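Local structure of isoaspartyl dipeptidase (Fervidobacterium islandicum, 7CDH) at residues Pro60-Thr65 against Ile282-Gln287; Gly128-Pro133 against Glu156-Asp161. The protein probably hydrolyses isoaspartyl (beta-aspartyl) dipeptides as a zinc-dependent peptidase of the M38 amidohydrolase family, consistent with a role in protein repair. All coordinates share one frame; numbering follows the deposited sequence.

Contact 1 of 2, residues Pro60-Thr65 against Ile282-Gln287; sequences PHVHIT and ISSDGQ. With ZN (zinc ion), chain L.
His61 carries CG anti to the backbone N (chi1 -175°) and Asp285 roughly so, whereas His63 holds CG anti to its carbonyl carbon (chi1 -65°), and these settings gather three side chains from two distant segments on one zinc ion. His61 NE2 binds the metal at 2.1 Å, His63 NE2 at 2.3 Å and Asp285 OD1 at 2.4 Å. The carboxylate runs alongside the His61 side chain, its plane turned 61° from the imidazole. OD1 lies at the edge of both rings, 2.9 Å from His61 NE2, because all three atoms share the metal. The His-X-His pair with a distant aspartate is the metal-binding signature of the amidohydrolase fold, and Glu156 completes this site.

The backbones run nearly the same way. His63 N donates to Gly286 O at 2.9 Å, while Asp285 N makes only a weak bond to His61 O. Second-shell partners outside the segments hold the ring orientations: His61 ND1 bonds Asn193 OD1, and His63 ND1 bonds Cys96 O. Behind the metal ligands, Ser283 CB packs on His61 CB at 3.5 Å, with Ser283 OG bonded to Asp246.

The contact lies at the ends of barrel strands: Val62 bonds the backbone of Val94 in strand 90-95 and of Cys96 just beyond it, Ser283 pairs with Leu247 of strand 245-248, Pro60 rests on Tyr221 of strand 220-223, and Ile64 packs against helix 106-118.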
loop_
_atom_site.group_PDB
_atom_site.type_symbol
_atom_site.label_atom_id
_atom_site.label_comp_id
_atom_site.label_asym_id
_atom_site.label_seq_id
_atom_site.Cartn_x
_atom_site.Cartn_y
_atom_site.Cartn_z
ATOM N N PRO A 60 4.439 22.292 29.596
ATOM C CA PRO A 60 4.731 21.852 28.224
ATOM C C PRO A 60 4.902 20.337 28.005
ATOM O O PRO A 60 5.379 19.923 26.962
ATOM C CB PRO A 60 6.085 22.536 28.005
ATOM C CG PRO A 60 6.748 22.387 29.367
ATOM C CD PRO A 60 5.636 22.732 30.339
ATOM N N HIS A 61 4.549 19.524 28.982
ATOM C CA HIS A 61 4.690 18.052 28.872
ATOM C C HIS A 61 3.670 17.319 29.767
ATOM O O HIS A 61 3.989 17.058 30.939
ATOM C CB HIS A 61 6.130 17.684 29.180
ATOM C CG HIS A 61 6.394 16.241 28.988
ATOM N ND1 HIS A 61 6.938 15.753 27.828
ATOM C CD2 HIS A 61 6.137 15.178 29.773
ATOM C CE1 HIS A 61 7.044 14.451 27.931
ATOM N NE2 HIS A 61 6.524 14.064 29.094
ATOM N N VAL A 62 2.480 17.023 29.216
ATOM C CA VAL A 62 1.368 16.300 29.910
ATOM C C VAL A 62 0.829 15.156 29.043
ATOM O O VAL A 62 0.546 15.351 27.869
ATOM C CB VAL A 62 0.238 17.262 30.290
ATOM C CG1 VAL A 62 -0.865 16.549 31.036
ATOM C CG2 VAL A 62 0.783 18.406 31.114
ATOM N N HIS A 63 0.703 13.971 29.619
ATOM C CA HIS A 63 0.060 12.821 28.950
ATOM C C HIS A 63 -1.432 12.988 29.115
ATOM O O HIS A 63 -1.958 12.272 29.903
ATOM C CB HIS A 63 0.612 11.509 29.490
ATOM C CG HIS A 63 2.059 11.373 29.163
ATOM N ND1 HIS A 63 2.495 11.120 27.897
ATOM C CD2 HIS A 63 3.173 11.516 29.917
ATOM C CE1 HIS A 63 3.824 11.057 27.885
ATOM N NE2 HIS A 63 4.268 11.299 29.110
ATOM N N ILE A 64 -2.044 13.930 28.396
ATOM C CA ILE A 64 -3.469 14.294 28.574
ATOM C C ILE A 64 -4.408 13.086 28.356
ATOM O O ILE A 64 -5.525 13.090 28.973
ATOM C CB ILE A 64 -3.835 15.481 27.681
ATOM C CG1 ILE A 64 -3.730 15.208 26.178
ATOM C CG2 ILE A 64 -3.014 16.687 28.089
ATOM C CD1 ILE A 64 -4.204 16.413 25.318
ATOM N N THR A 65 -4.036 12.083 27.551
ATOM C CA THR A 65 -4.938 10.928 27.281
ATOM C C THR A 65 -4.689 9.782 28.265
ATOM O O THR A 65 -5.441 8.810 28.237
ATOM C CB THR A 65 -4.832 10.397 25.853
ATOM O OG1 THR A 65 -3.556 9.797 25.682
ATOM C CG2 THR A 65 -5.090 11.470 24.832
ATOM N N ILE A 282 10.062 23.788 33.570
ATOM C CA ILE A 282 9.597 22.569 34.273
ATOM C C ILE A 282 8.276 22.066 33.662
ATOM O O ILE A 282 7.502 22.863 33.032
ATOM C CB ILE A 282 9.477 22.843 35.781
ATOM C CG1 ILE A 282 8.445 23.926 36.087
ATOM C CG2 ILE A 282 10.851 23.163 36.352
ATOM C CD1 ILE A 282 8.036 23.970 37.544
ATOM N N SER A 283 8.016 20.776 33.875
ATOM C CA SER A 283 6.785 20.090 33.406
ATOM C C SER A 283 6.357 19.019 34.419
ATOM O O SER A 283 7.230 18.429 35.098
ATOM C CB SER A 283 7.018 19.520 32.030
ATOM O OG SER A 283 7.970 18.464 32.066
ATOM N N SER A 284 5.060 18.755 34.522
ATOM C CA SER A 284 4.521 17.767 35.496
ATOM C C SER A 284 4.871 16.368 35.042
ATOM O O SER A 284 5.130 15.498 35.923
ATOM C CB SER A 284 3.052 17.882 35.650
ATOM O OG SER A 284 2.416 17.902 34.381
ATOM N N ASP A 285 4.859 16.153 33.726
ATOM C CA ASP A 285 4.732 14.790 33.155
ATOM C C ASP A 285 3.413 14.192 33.672
ATOM O O ASP A 285 3.401 13.038 34.131
ATOM C CB ASP A 285 5.936 13.940 33.553
ATOM C CG ASP A 285 6.209 12.843 32.553
ATOM O OD1 ASP A 285 5.543 12.870 31.528
ATOM O OD2 ASP A 285 7.121 12.012 32.780
ATOM N N GLY A 286 2.364 15.003 33.692
ATOM C CA GLY A 286 1.097 14.645 34.339
ATOM C C GLY A 286 0.495 13.418 33.687
ATOM O O GLY A 286 0.590 13.349 32.460
ATOM N N GLN A 287 -0.113 12.532 34.491
ATOM C CA GLN A 287 -0.680 11.204 34.101
ATOM C C GLN A 287 0.437 10.230 33.683
ATOM O O GLN A 287 0.120 9.088 33.333
ATOM C CB GLN A 287 -1.733 11.364 33.009
ATOM C CG GLN A 287 -2.721 12.460 33.339
ATOM C CD GLN A 287 -3.309 12.282 34.720
ATOM O OE1 GLN A 287 -3.229 13.155 35.583
ATOM N NE2 GLN A 287 -3.898 11.126 34.948
HETATM ZN ZN ZN L . 6.453 12.005 29.519
#

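Contact 2 of 2, residues Gly128-Pro133 against Glu156-Asp161; sequences GSYRVP and EIAISD. With ZN (zinc ion), chain K; ZN (zinc ion), chain L.
Tyr130 and Glu156 extend side by side toward the two zinc ions, and metal coordination comes first among the interactions here. Glu156 CG sits between its backbone N and carbonyl carbon (chi1 44°), and from there the extended chain carries the carboxylate between the metals: OE1 binds one zinc at 2.2 Å, OE2 the other at 2.0 Å. A glutamate bridge instead of a carboxylated lysine is a known variant of the binuclear amidohydrolase centre. His195 and His224 join OE1 on its zinc.

One direct hydrogen bond joins the backbones. Ala158 N donates to Tyr130 O at 3.2 Å, almost straight at 172° and in the carbonyl plane on a lone pair. A water donates to both Tyr130 O and Ala158 O, bridging the two carbonyls. A second water donates to Glu156 OE2 and lies so close to Tyr130 OH that this leg is doubtful.

Van der Waals packing supplies the rest. Tyr130 CE1 approaches Glu156 CD at 3.6 Å, with the ring and carboxylate planes 77° apart and OE2 at the ring's edge. Further back, Tyr130 CD2 rests on the Ala158 methyl, and Val132 CG2 meets Ile157 CG2 at 3.7 Å.

Arg131 forms a salt bridge with Asp178 of a second subunit. Within the chain, the loop after strand 122-127 lies along the end of strand 151-159; Val132 and Ile157 pack on Ile175 of helix 169-186, and strand 191-196 runs alongside as the other neighbour of strand 151-159.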
loop_
_atom_site.group_PDB
_atom_site.type_symbol
_atom_site.label_atom_id
_atom_site.label_comp_id
_atom_site.label_asym_id
_atom_site.label_seq_id
_atom_site.Cartn_x
_atom_site.Cartn_y
_atom_site.Cartn_z
ATOM N N GLY A 128 3.981 11.861 16.826
ATOM C CA GLY A 128 4.964 10.857 17.287
ATOM C C GLY A 128 4.689 10.372 18.694
ATOM O O GLY A 128 3.620 10.691 19.252
ATOM N N SER A 129 5.663 9.646 19.255
ATOM C CA SER A 129 5.678 9.021 20.601
ATOM C C SER A 129 7.140 8.643 20.876
ATOM O O SER A 129 8.017 9.114 20.103
ATOM C CB SER A 129 4.747 7.799 20.663
ATOM O OG SER A 129 5.229 6.692 19.858
ATOM N N TYR A 130 7.403 7.805 21.885
ATOM C CA TYR A 130 8.770 7.364 22.234
ATOM C C TYR A 130 9.450 6.787 21.000
ATOM O O TYR A 130 10.610 7.079 20.766
ATOM C CB TYR A 130 8.787 6.271 23.297
ATOM C CG TYR A 130 8.897 6.705 24.737
ATOM C CD1 TYR A 130 8.341 7.882 25.222
ATOM C CD2 TYR A 130 9.527 5.864 25.651
ATOM C CE1 TYR A 130 8.421 8.229 26.566
ATOM C CE2 TYR A 130 9.646 6.210 26.989
ATOM C CZ TYR A 130 9.077 7.385 27.452
ATOM O OH TYR A 130 9.186 7.656 28.795
ATOM N N ARG A 131 8.747 5.926 20.272
ATOM C CA ARG A 131 9.380 5.033 19.286
ATOM C C ARG A 131 9.781 5.806 18.034
ATOM O O ARG A 131 9.027 6.638 17.560
ATOM C CB ARG A 131 8.425 3.923 18.891
ATOM C CG ARG A 131 9.030 2.969 17.877
ATOM C CD ARG A 131 8.211 1.715 17.862
ATOM N NE ARG A 131 8.790 0.735 16.982
ATOM C CZ ARG A 131 8.641 0.709 15.670
ATOM N NH1 ARG A 131 7.918 1.634 15.050
ATOM N NH2 ARG A 131 9.246 -0.255 14.995
ATOM N N VAL A 132 10.950 5.479 17.518
ATOM C CA VAL A 132 11.419 5.851 16.157
ATOM C C VAL A 132 11.331 4.587 15.305
ATOM O O VAL A 132 11.784 3.534 15.769
ATOM C CB VAL A 132 12.853 6.396 16.265
ATOM C CG1 VAL A 132 13.525 6.453 14.915
ATOM C CG2 VAL A 132 12.864 7.745 16.968
ATOM N N PRO A 133 10.725 4.586 14.088
ATOM C CA PRO A 133 10.149 5.758 13.430
ATOM C C PRO A 133 8.807 6.179 14.031
ATOM O O PRO A 133 8.022 5.336 14.456
ATOM C CB PRO A 133 9.876 5.272 11.977
ATOM C CG PRO A 133 9.636 3.808 12.093
ATOM C CD PRO A 133 10.482 3.363 13.282
ATOM N N GLU A 156 7.162 12.361 22.652
ATOM C CA GLU A 156 8.507 12.555 23.162
ATOM C C GLU A 156 9.383 11.388 22.675
ATOM O O GLU A 156 9.126 10.254 23.053
ATOM C CB GLU A 156 8.518 12.752 24.680
ATOM C CG GLU A 156 7.642 11.801 25.439
ATOM C CD GLU A 156 7.819 11.718 26.949
ATOM O OE1 GLU A 156 8.937 12.006 27.504
ATOM O OE2 GLU A 156 6.785 11.412 27.590
ATOM N N ILE A 157 10.379 11.668 21.845
ATOM C CA ILE A 157 11.308 10.663 21.267
ATOM C C ILE A 157 12.271 10.227 22.364
ATOM O O ILE A 157 12.897 11.080 22.959
ATOM C CB ILE A 157 12.034 11.282 20.071
ATOM C CG1 ILE A 157 11.026 11.616 18.973
ATOM C CG2 ILE A 157 13.146 10.383 19.583
ATOM C CD1 ILE A 157 11.665 12.282 17.789
ATOM N N ALA A 158 12.338 8.942 22.657
ATOM C CA ALA A 158 13.210 8.401 23.709
ATOM C C ALA A 158 14.610 8.226 23.138
ATOM O O ALA A 158 14.755 7.636 22.059
ATOM C CB ALA A 158 12.675 7.100 24.253
ATOM N N ILE A 159 15.592 8.707 23.888
ATOM C CA ILE A 159 17.047 8.449 23.679
ATOM C C ILE A 159 17.620 8.062 25.035
ATOM O O ILE A 159 17.065 8.490 26.057
ATOM C CB ILE A 159 17.718 9.703 23.100
ATOM C CG1 ILE A 159 17.392 10.934 23.959
ATOM C CG2 ILE A 159 17.286 9.897 21.654
ATOM C CD1 ILE A 159 18.284 12.114 23.718
ATOM N N SER A 160 18.696 7.305 25.025
ATOM C CA SER A 160 19.483 6.952 26.224
ATOM C C SER A 160 18.524 6.392 27.264
ATOM O O SER A 160 18.539 6.859 28.401
ATOM C CB SER A 160 20.257 8.148 26.710
ATOM O OG SER A 160 21.091 8.680 25.668
ATOM N N ASP A 161 17.719 5.407 26.864
ATOM C CA ASP A 161 16.628 4.836 27.699
ATOM C C ASP A 161 16.350 3.392 27.268
ATOM O O ASP A 161 16.387 3.109 26.068
ATOM C CB ASP A 161 15.330 5.637 27.585
ATOM C CG ASP A 161 14.336 5.304 28.673
ATOM O OD1 ASP A 161 13.562 4.334 28.498
ATOM O OD2 ASP A 161 14.385 5.987 29.712
HETATM ZN ZN ZN K . 9.491 10.954 29.410
HETATM ZN ZN ZN L . 6.453 12.005 29.519
HETATM O O HOH W 1 13.104 5.863 20.689
HETATM O O HOH W 2 7.433 9.169 29.850
#

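From the N terminus, the chain leaves strand 51-59 and enters the His-X-His segment 60-65, which waits until 282-287 for its partner; contact 1 therefore closes a long loop of 216 intervening residues. Contact 2 is nested inside it, a short closure in which the loop after strand 122-127 meets the end of strand 151-159, with helix 141-147 in between. Although their centres lie about 16 Å apart, the contacts join at one zinc ion, where Glu156 meets the ligands of contact 1. The long closure links early and late strands of the barrel, the short one sets that loop against the next parallel strand, and together they bring ligands from separate strand ends to one metal centre.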